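AvtR (Acidianus filamentous virus 6, PDB 4HV0) is a viral transcriptional regulator that probably binds DNA through a ribbon-helix-helix motif. Local coordinates at residues I28-T42 with C67-L81. Numbering follows the deposited sequence.
Sequences IRKILKEYFGIEDRT and CKLEKRNEILVKLEL
The second helix of the ribbon-helix-helix motif, 24-36, and the turn after it pack on helix 71-84, which lies beyond the motif, and its lead-in, with F36 lying against V77, E80 and L81. The helical parts 28-36 and 71-81 cross at 65°, their axes 11.5 Å apart. The flat F36 ring takes V77 CG2 over one face, 4.2 Å from CD2, while its CZ meets L81 CD2 at 3.8 Å. G37, whose positive phi suits glycine, ends the helix with the I38 N to K33 O bond of a Schellman motif, and beta-branched I38 sets CD1 4.0 Å from V77 CG2. Further along, L32 CD1 meets L69 CD1 at 3.8 Å, and the small thiol of C67 fits beside I28 CG2.

Two reciprocal hydrogen bonds follow. The short D40 side chain, CG anti to the backbone N (chi1 -170°), accepts one at OD2, through its syn lone pair, from E70 N (2.8 Å). In return the longer E70, at the N-cap position and extended beyond CG, reaches back, and OE2 takes R41 N from above its carboxylate plane (2.8 Å). These N-H groups probably offset the closeness of D40 OD2 and E70 OE2 (4.4 Å).

I28 also rests on L13 of helix 7-19, and L32 on L88 of helix 88-97; behind, I31 bridges both helices. Strand 60-65 leads into C67.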
ATOM      1  N   ILE A  28      -5.181   0.565   0.265  1.00 60.52           N
ATOM      2  CA  ILE A  28      -3.932   1.325   0.110  1.00 60.50           C
ATOM      3  C   ILE A  28      -4.220   2.785  -0.208  1.00 63.91           C
ATOM      4  O   ILE A  28      -3.671   3.659   0.459  1.00 68.46           O
ATOM      5  CB  ILE A  28      -3.039   0.748  -0.994  1.00 56.83           C
ATOM      6  CG1 ILE A  28      -2.446  -0.571  -0.546  1.00 52.95           C
ATOM      7  CG2 ILE A  28      -1.943   1.711  -1.414  1.00 56.00           C
ATOM      8  CD1 ILE A  28      -1.910  -1.334  -1.741  1.00 58.37           C
ATOM      9  N   ARG A  29      -5.107   3.058  -1.177  1.00 66.77           N
ATOM     10  CA  ARG A  29      -5.515   4.437  -1.475  1.00 62.65           C
ATOM     11  C   ARG A  29      -6.073   5.169  -0.267  1.00 65.19           C
ATOM     12  O   ARG A  29      -5.719   6.322  -0.038  1.00 78.05           O
ATOM     13  CB  ARG A  29      -6.491   4.538  -2.618  1.00 64.55           C
ATOM     14  CG  ARG A  29      -5.796   4.494  -3.958  1.00 75.39           C
ATOM     15  CD  ARG A  29      -6.676   5.037  -5.076  1.00 88.62           C
ATOM     16  NE  ARG A  29      -7.854   4.203  -5.270  1.00103.94           N
ATOM     17  CZ  ARG A  29      -7.867   3.035  -5.920  1.00112.16           C
ATOM     18  NH1 ARG A  29      -6.758   2.530  -6.466  1.00117.36           N
ATOM     19  NH2 ARG A  29      -9.008   2.358  -6.016  1.00120.12           N
ATOM     20  N   LYS A  30      -6.861   4.498   0.560  1.00 64.44           N
ATOM     21  CA  LYS A  30      -7.402   5.154   1.746  1.00 66.29           C
ATOM     22  C   LYS A  30      -6.286   5.505   2.735  1.00 65.59           C
ATOM     23  O   LYS A  30      -6.251   6.625   3.256  1.00 65.64           O
ATOM     24  CB  LYS A  30      -8.494   4.297   2.393  1.00 76.04           C
ATOM     25  CG  LYS A  30      -9.236   4.971   3.545  1.00 91.54           C
ATOM     26  CD  LYS A  30     -10.671   4.460   3.671  1.00101.04           C
ATOM     27  CE  LYS A  30     -11.312   4.782   5.024  1.00106.98           C
ATOM     28  NZ  LYS A  30     -11.194   3.701   6.044  1.00111.42           N
ATOM     29  N   ILE A  31      -5.352   4.577   2.966  1.00 57.89           N
ATOM     30  CA  ILE A  31      -4.212   4.838   3.858  1.00 51.97           C
ATOM     31  C   ILE A  31      -3.378   6.000   3.310  1.00 51.82           C
ATOM     32  O   ILE A  31      -3.068   6.943   4.046  1.00 49.96           O
ATOM     33  CB  ILE A  31      -3.318   3.609   4.001  1.00 52.30           C
ATOM     34  CG1 ILE A  31      -4.047   2.544   4.770  1.00 54.66           C
ATOM     35  CG2 ILE A  31      -2.004   3.955   4.752  1.00 43.29           C
ATOM     36  CD1 ILE A  31      -3.450   1.180   4.546  1.00 64.23           C
ATOM     37  N   LEU A  32      -3.076   5.972   2.012  1.00 49.76           N
ATOM     38  CA  LEU A  32      -2.337   7.095   1.402  1.00 52.67           C
ATOM     39  C   LEU A  32      -3.079   8.433   1.514  1.00 50.92           C
ATOM     40  O   LEU A  32      -2.451   9.453   1.745  1.00 52.64           O
ATOM     41  CB  LEU A  32      -1.971   6.831  -0.044  1.00 48.88           C
ATOM     42  CG  LEU A  32      -1.082   5.575  -0.245  1.00 47.81           C
ATOM     43  CD1 LEU A  32      -0.716   5.389  -1.711  1.00 41.63           C
ATOM     44  CD2 LEU A  32       0.160   5.517   0.644  1.00 43.70           C
ATOM     45  N   LYS A  33      -4.391   8.442   1.333  1.00 56.12           N
ATOM     46  CA  LYS A  33      -5.156   9.708   1.446  1.00 59.27           C
ATOM     47  C   LYS A  33      -5.109  10.234   2.865  1.00 54.28           C
ATOM     48  O   LYS A  33      -4.823  11.396   3.079  1.00 62.11           O
ATOM     49  CB  LYS A  33      -6.605   9.548   0.972  1.00 62.37           C
ATOM     50  CG  LYS A  33      -6.714   9.464  -0.548  1.00 64.09           C
ATOM     51  CD  LYS A  33      -7.900   8.600  -0.910  1.00 64.61           C
ATOM     52  CE  LYS A  33      -8.772   9.275  -1.958  1.00 74.74           C
ATOM     53  NZ  LYS A  33     -10.068   8.562  -2.150  1.00 79.60           N
ATOM     54  N   GLU A  34      -5.294   9.354   3.829  1.00 55.11           N
ATOM     55  CA  GLU A  34      -5.287   9.734   5.239  1.00 59.05           C
ATOM     56  C   GLU A  34      -3.923  10.158   5.767  1.00 55.87           C
ATOM     57  O   GLU A  34      -3.812  11.167   6.438  1.00 57.10           O
ATOM     58  CB  GLU A  34      -5.881   8.607   6.095  1.00 68.69           C
ATOM     59  CG  GLU A  34      -7.382   8.451   5.822  1.00 90.25           C
ATOM     60  CD  GLU A  34      -8.077   7.434   6.708  1.00100.98           C
ATOM     61  OE1 GLU A  34      -7.395   6.544   7.259  1.00119.62           O
ATOM     62  OE2 GLU A  34      -9.321   7.497   6.816  1.00107.95           O
ATOM     63  N   TYR A  35      -2.879   9.391   5.486  1.00 58.36           N
ATOM     64  CA  TYR A  35      -1.545   9.702   6.036  1.00 52.55           C
ATOM     65  C   TYR A  35      -0.763  10.738   5.231  1.00 47.47           C
ATOM     66  O   TYR A  35       0.095  11.356   5.795  1.00 47.86           O
ATOM     67  CB  TYR A  35      -0.704   8.438   6.212  1.00 59.26           C
ATOM     68  CG  TYR A  35      -1.132   7.563   7.356  1.00 61.72           C
ATOM     69  CD1 TYR A  35      -2.297   6.845   7.285  1.00 60.40           C
ATOM     70  CD2 TYR A  35      -0.362   7.448   8.498  1.00 70.93           C
ATOM     71  CE1 TYR A  35      -2.712   6.041   8.310  1.00 64.90           C
ATOM     72  CE2 TYR A  35      -0.762   6.615   9.529  1.00 77.74           C
ATOM     73  CZ  TYR A  35      -1.947   5.920   9.420  1.00 72.01           C
ATOM     74  OH  TYR A  35      -2.389   5.106  10.433  1.00 83.63           O
ATOM     75  N   PHE A  36      -1.065  10.942   3.947  1.00 41.93           N
ATOM     76  CA  PHE A  36      -0.422  12.020   3.171  1.00 42.04           C
ATOM     77  C   PHE A  36      -1.326  13.232   2.998  1.00 43.82           C
ATOM     78  O   PHE A  36      -0.889  14.277   2.539  1.00 37.55           O
ATOM     79  CB  PHE A  36       0.167  11.508   1.850  1.00 42.60           C
ATOM     80  CG  PHE A  36       1.262  10.519   2.095  1.00 46.50           C
ATOM     81  CD1 PHE A  36       2.559  10.933   2.405  1.00 48.56           C
ATOM     82  CD2 PHE A  36       0.971   9.192   2.185  1.00 45.49           C
ATOM     83  CE1 PHE A  36       3.539  10.017   2.729  1.00 47.40           C
ATOM     84  CE2 PHE A  36       1.942   8.270   2.512  1.00 52.24           C
ATOM     85  CZ  PHE A  36       3.235   8.688   2.796  1.00 47.43           C
ATOM     86  N   GLY A  37      -2.561  13.105   3.452  1.00 41.89           N
ATOM     87  CA  GLY A  37      -3.468  14.232   3.542  1.00 46.10           C
ATOM     88  C   GLY A  37      -3.920  14.805   2.209  1.00 46.27           C
ATOM     89  O   GLY A  37      -4.122  16.018   2.102  1.00 41.41           O
ATOM     90  N   ILE A  38      -4.111  13.911   1.244  1.00 45.13           N
ATOM     91  CA  ILE A  38      -4.419  14.242  -0.131  1.00 48.70           C
ATOM     92  C   ILE A  38      -5.739  13.678  -0.655  1.00 52.17           C
ATOM     93  O   ILE A  38      -6.241  12.641  -0.237  1.00 62.14           O
ATOM     94  CB  ILE A  38      -3.316  13.800  -1.125  1.00 42.56           C
ATOM     95  CG1 ILE A  38      -2.981  12.296  -0.953  1.00 41.94           C
ATOM     96  CG2 ILE A  38      -2.160  14.768  -0.994  1.00 46.99           C
ATOM     97  CD1 ILE A  38      -1.880  11.763  -1.837  1.00 41.39           C
ATOM     98  N   GLU A  39      -6.248  14.401  -1.630  1.00 64.26           N
ATOM     99  CA  GLU A  39      -7.457  14.078  -2.344  1.00 66.70           C
ATOM    100  C   GLU A  39      -7.068  13.290  -3.576  1.00 60.77           C
ATOM    101  O   GLU A  39      -6.211  13.730  -4.324  1.00 52.66           O
ATOM    102  CB  GLU A  39      -8.108  15.384  -2.778  1.00 79.20           C
ATOM    103  CG  GLU A  39      -9.385  15.231  -3.587  1.00 95.93           C
ATOM    104  CD  GLU A  39     -10.625  15.161  -2.707  1.00100.93           C
ATOM    105  OE1 GLU A  39     -10.587  14.458  -1.667  1.00 94.57           O
ATOM    106  OE2 GLU A  39     -11.632  15.816  -3.068  1.00106.30           O
ATOM    107  N   ASP A  40      -7.695  12.148  -3.800  1.00 60.72           N
ATOM    108  CA  ASP A  40      -7.481  11.414  -5.041  1.00 72.17           C
ATOM    109  C   ASP A  40      -8.784  10.850  -5.623  1.00 80.57           C
ATOM    110  O   ASP A  40      -9.561  10.166  -4.943  1.00 78.20           O
ATOM    111  CB  ASP A  40      -6.451  10.309  -4.848  1.00 78.74           C
ATOM    112  CG  ASP A  40      -6.018   9.678  -6.167  1.00 82.37           C
ATOM    113  OD1 ASP A  40      -6.754   8.825  -6.687  1.00 92.66           O
ATOM    114  OD2 ASP A  40      -4.927  10.000  -6.676  1.00 77.76           O
ATOM    115  N   ARG A  41      -8.987  11.126  -6.908  1.00 87.16           N
ATOM    116  CA  ARG A  41     -10.231  10.775  -7.592  1.00 95.77           C
ATOM    117  C   ARG A  41     -10.251   9.337  -8.076  1.00 97.31           C
ATOM    118  O   ARG A  41     -11.313   8.781  -8.249  1.00103.44           O
ATOM    119  CB  ARG A  41     -10.471  11.688  -8.794  1.00102.86           C
ATOM    120  CG  ARG A  41     -11.904  11.721  -9.311  1.00109.41           C
ATOM    121  CD  ARG A  41     -12.662  12.907  -8.731  1.00116.73           C
ATOM    122  NE  ARG A  41     -13.907  13.207  -9.470  1.00123.39           N
ATOM    123  CZ  ARG A  41     -14.011  14.006 -10.544  1.00120.16           C
ATOM    124  NH1 ARG A  41     -12.946  14.599 -11.093  1.00121.94           N
ATOM    125  NH2 ARG A  41     -15.209  14.197 -11.103  1.00113.28           N
ATOM    126  N   THR A  42      -9.086   8.746  -8.317  1.00100.22           N
ATOM    127  CA  THR A  42      -8.979   7.351  -8.748  1.00100.62           C
ATOM    128  C   THR A  42      -9.863   6.371  -7.940  1.00111.43           C
ATOM    129  O   THR A  42     -10.044   6.533  -6.719  1.00124.68           O
ATOM    130  CB  THR A  42      -7.521   6.914  -8.641  1.00100.26           C
ATOM    131  OG1 THR A  42      -6.758   7.480  -9.707  1.00 94.04           O
ATOM    132  CG2 THR A  42      -7.388   5.399  -8.659  1.00103.20           C
ATOM    133  N   CYS A  67      -1.583  -0.456  -7.495  1.00115.96           N
ATOM    134  CA  CYS A  67      -2.133   0.750  -6.944  1.00104.95           C
ATOM    135  C   CYS A  67      -1.919   1.823  -7.984  1.00106.79           C
ATOM    136  O   CYS A  67      -0.782   2.060  -8.398  1.00110.14           O
ATOM    137  CB  CYS A  67      -1.452   1.120  -5.644  1.00102.66           C
ATOM    138  SG  CYS A  67      -2.404   2.375  -4.799  1.00104.20           S
ATOM    139  N   LYS A  68      -3.026   2.404  -8.450  1.00105.22           N
ATOM    140  CA  LYS A  68      -3.032   3.529  -9.376  1.00 98.17           C
ATOM    141  C   LYS A  68      -3.698   4.733  -8.701  1.00 93.09           C
ATOM    142  O   LYS A  68      -4.838   4.641  -8.279  1.00 90.78           O
ATOM    143  CB  LYS A  68      -3.828   3.179 -10.636  1.00102.43           C
ATOM    144  CG  LYS A  68      -3.310   1.985 -11.403  1.00106.66           C
ATOM    145  CD  LYS A  68      -3.889   1.918 -12.810  1.00102.15           C
ATOM    146  CE  LYS A  68      -3.375   0.705 -13.562  1.00105.22           C
ATOM    147  NZ  LYS A  68      -4.003   0.586 -14.905  1.00108.94           N
ATOM    148  N   LEU A  69      -2.948   5.827  -8.592  1.00 74.68           N
ATOM    149  CA  LEU A  69      -3.377   7.137  -8.115  1.00 74.19           C
ATOM    150  C   LEU A  69      -3.252   8.129  -9.269  1.00 71.76           C
ATOM    151  O   LEU A  69      -2.603   7.845 -10.269  1.00 69.49           O
ATOM    152  CB  LEU A  69      -2.424   7.594  -7.000  1.00 76.10           C
ATOM    153  CG  LEU A  69      -2.473   7.027  -5.578  1.00 71.05           C
ATOM    154  CD1 LEU A  69      -1.255   7.492  -4.793  1.00 68.57           C
ATOM    155  CD2 LEU A  69      -3.735   7.469  -4.857  1.00 66.99           C
ATOM    156  N   GLU A  70      -3.884   9.297  -9.137  1.00 75.09           N
ATOM    157  CA  GLU A  70      -3.655  10.399 -10.079  1.00 72.56           C
ATOM    158  C   GLU A  70      -2.160  10.628 -10.158  1.00 73.38           C
ATOM    159  O   GLU A  70      -1.483  10.546  -9.146  1.00 93.95           O
ATOM    160  CB  GLU A  70      -4.329  11.688  -9.593  1.00 70.86           C
ATOM    161  CG  GLU A  70      -5.838  11.640  -9.476  1.00 65.29           C
ATOM    162  CD  GLU A  70      -6.425  12.900  -8.874  1.00 71.89           C
ATOM    163  OE1 GLU A  70      -5.734  13.926  -8.681  1.00 88.92           O
ATOM    164  OE2 GLU A  70      -7.612  12.865  -8.568  1.00 77.55           O
ATOM    165  N   LYS A  71      -1.649  10.950 -11.335  1.00 73.00           N
ATOM    166  CA  LYS A  71      -0.213  11.104 -11.516  1.00 76.81           C
ATOM    167  C   LYS A  71       0.393  12.089 -10.506  1.00 68.84           C
ATOM    168  O   LYS A  71       1.470  11.835  -9.989  1.00 73.60           O
ATOM    169  CB  LYS A  71       0.126  11.499 -12.974  1.00 85.33           C
ATOM    170  CG  LYS A  71      -0.053  10.345 -13.966  1.00101.91           C
ATOM    171  CD  LYS A  71       0.146  10.745 -15.437  1.00107.21           C
ATOM    172  CE  LYS A  71       0.015   9.544 -16.394  1.00108.43           C
ATOM    173  NZ  LYS A  71       0.980   9.489 -17.536  1.00103.12           N
ATOM    174  N   ARG A  72      -0.292  13.189 -10.213  1.00 68.65           N
ATOM    175  CA  ARG A  72       0.240  14.180  -9.272  1.00 77.08           C
ATOM    176  C   ARG A  72       0.425  13.609  -7.845  1.00 73.44           C
ATOM    177  O   ARG A  72       1.447  13.889  -7.199  1.00 66.94           O
ATOM    178  CB  ARG A  72      -0.507  15.532  -9.285  1.00 85.63           C
ATOM    179  CG  ARG A  72       0.145  16.515 -10.253  1.00101.77           C
ATOM    180  CD  ARG A  72       0.102  16.029 -11.700  1.00103.26           C
ATOM    181  NE  ARG A  72       1.360  16.285 -12.393  1.00105.58           N
ATOM    182  CZ  ARG A  72       1.638  15.830 -13.608  1.00113.99           C
ATOM    183  NH1 ARG A  72       0.723  15.129 -14.265  1.00120.02           N
ATOM    184  NH2 ARG A  72       2.819  16.085 -14.169  1.00116.21           N
ATOM    185  N   ASN A  73      -0.517  12.782  -7.404  1.00 58.16           N
ATOM    186  CA  ASN A  73      -0.422  12.161  -6.109  1.00 61.61           C
ATOM    187  C   ASN A  73       0.629  11.052  -6.070  1.00 58.45           C
ATOM    188  O   ASN A  73       1.287  10.864  -5.063  1.00 58.22           O
ATOM    189  CB  ASN A  73      -1.780  11.631  -5.651  1.00 64.77           C
ATOM    190  CG  ASN A  73      -2.755  12.730  -5.244  1.00 63.20           C
ATOM    191  OD1 ASN A  73      -3.969  12.565  -5.378  1.00 71.50           O
ATOM    192  ND2 ASN A  73      -2.247  13.824  -4.736  1.00 61.23           N
ATOM    193  N   GLU A  74       0.812  10.342  -7.167  1.00 59.72           N
ATOM    194  CA  GLU A  74       1.901   9.383  -7.273  1.00 67.34           C
ATOM    195  C   GLU A  74       3.261  10.037  -6.979  1.00 64.30           C
ATOM    196  O   GLU A  74       4.058   9.512  -6.204  1.00 54.32           O
ATOM    197  CB  GLU A  74       1.933   8.785  -8.670  1.00 79.67           C
ATOM    198  CG  GLU A  74       2.453   7.364  -8.712  1.00 92.32           C
ATOM    199  CD  GLU A  74       2.478   6.838 -10.119  1.00102.85           C
ATOM    200  OE1 GLU A  74       1.404   6.396 -10.606  1.00118.20           O
ATOM    201  OE2 GLU A  74       3.568   6.882 -10.724  1.00102.45           O
ATOM    202  N   ILE A  75       3.502  11.193  -7.575  1.00 53.04           N
ATOM    203  CA  ILE A  75       4.722  11.920  -7.328  1.00 55.50           C
ATOM    204  C   ILE A  75       4.820  12.406  -5.878  1.00 54.79           C
ATOM    205  O   ILE A  75       5.876  12.229  -5.258  1.00 58.01           O
ATOM    206  CB  ILE A  75       4.890  13.070  -8.358  1.00 62.52           C
ATOM    207  CG1 ILE A  75       5.194  12.461  -9.739  1.00 69.27           C
ATOM    208  CG2 ILE A  75       6.010  14.028  -7.998  1.00 52.16           C
ATOM    209  CD1 ILE A  75       4.839  13.302 -10.950  1.00 65.42           C
ATOM    210  N   LEU A  76       3.741  12.962  -5.312  1.00 55.91           N
ATOM    211  CA  LEU A  76       3.805  13.466  -3.925  1.00 51.17           C
ATOM    212  C   LEU A  76       4.138  12.318  -3.001  1.00 47.24           C
ATOM    213  O   LEU A  76       5.007  12.433  -2.157  1.00 37.92           O
ATOM    214  CB  LEU A  76       2.498  14.132  -3.476  1.00 53.18           C
ATOM    215  CG  LEU A  76       2.138  15.434  -4.208  1.00 55.62           C
ATOM    216  CD1 LEU A  76       0.803  15.951  -3.708  1.00 58.39           C
ATOM    217  CD2 LEU A  76       3.218  16.493  -4.063  1.00 57.96           C
ATOM    218  N   VAL A  77       3.467  11.187  -3.194  1.00 42.06           N
ATOM    219  CA  VAL A  77       3.684  10.085  -2.317  1.00 44.47           C
ATOM    220  C   VAL A  77       5.124   9.588  -2.409  1.00 50.83           C
ATOM    221  O   VAL A  77       5.761   9.388  -1.379  1.00 56.15           O
ATOM    222  CB  VAL A  77       2.678   8.970  -2.545  1.00 42.78           C
ATOM    223  CG1 VAL A  77       3.149   7.688  -1.879  1.00 41.56           C
ATOM    224  CG2 VAL A  77       1.338   9.399  -1.961  1.00 41.81           C
ATOM    225  N   LYS A  78       5.642   9.410  -3.617  1.00 53.16           N
ATOM    226  CA  LYS A  78       7.044   9.033  -3.775  1.00 54.75           C
ATOM    227  C   LYS A  78       7.968  10.001  -3.091  1.00 46.49           C
ATOM    228  O   LYS A  78       8.914   9.610  -2.392  1.00 44.90           O
ATOM    229  CB  LYS A  78       7.438   8.995  -5.243  1.00 64.37           C
ATOM    230  CG  LYS A  78       6.968   7.797  -6.045  1.00 66.11           C
ATOM    231  CD  LYS A  78       7.581   7.898  -7.440  1.00 77.14           C
ATOM    232  CE  LYS A  78       6.658   7.496  -8.578  1.00 83.13           C
ATOM    233  NZ  LYS A  78       6.831   6.047  -8.775  1.00 93.37           N
ATOM    234  N   LEU A  79       7.699  11.268  -3.266  1.00 43.55           N
ATOM    235  CA  LEU A  79       8.571  12.266  -2.682  1.00 50.38           C
ATOM    236  C   LEU A  79       8.529  12.236  -1.174  1.00 49.51           C
ATOM    237  O   LEU A  79       9.559  12.388  -0.537  1.00 53.11           O
ATOM    238  CB  LEU A  79       8.175  13.632  -3.198  1.00 54.28           C
ATOM    239  CG  LEU A  79       8.984  14.844  -2.746  1.00 67.38           C
ATOM    240  CD1 LEU A  79      10.396  14.724  -3.332  1.00 67.51           C
ATOM    241  CD2 LEU A  79       8.296  16.157  -3.133  1.00 63.08           C
ATOM    242  N   GLU A  80       7.335  12.081  -0.605  1.00 51.08           N
ATOM    243  CA  GLU A  80       7.180  12.112   0.836  1.00 49.49           C
ATOM    244  C   GLU A  80       7.836  10.895   1.465  1.00 44.77           C
ATOM    245  O   GLU A  80       8.473  11.015   2.492  1.00 42.30           O
ATOM    246  CB  GLU A  80       5.699  12.191   1.193  1.00 55.95           C
ATOM    247  CG  GLU A  80       5.085  13.570   0.990  1.00 58.24           C
ATOM    248  CD  GLU A  80       5.715  14.657   1.854  1.00 64.10           C
ATOM    249  OE1 GLU A  80       6.205  14.338   2.957  1.00 78.98           O
ATOM    250  OE2 GLU A  80       5.734  15.841   1.445  1.00 64.32           O
ATOM    251  N   LEU A  81       7.698   9.722   0.838  1.00 45.66           N
ATOM    252  CA  LEU A  81       8.368   8.524   1.334  1.00 43.20           C
ATOM    253  C   LEU A  81       9.878   8.730   1.267  1.00 43.38           C
ATOM    254  O   LEU A  81      10.584   8.312   2.172  1.00 47.31           O
ATOM    255  CB  LEU A  81       7.960   7.289   0.548  1.00 42.79           C
ATOM    256  CG  LEU A  81       6.471   6.896   0.585  1.00 46.89           C
ATOM    257  CD1 LEU A  81       6.013   5.937  -0.545  1.00 39.78           C
ATOM    258  CD2 LEU A  81       6.141   6.345   1.982  1.00 38.50           C
TER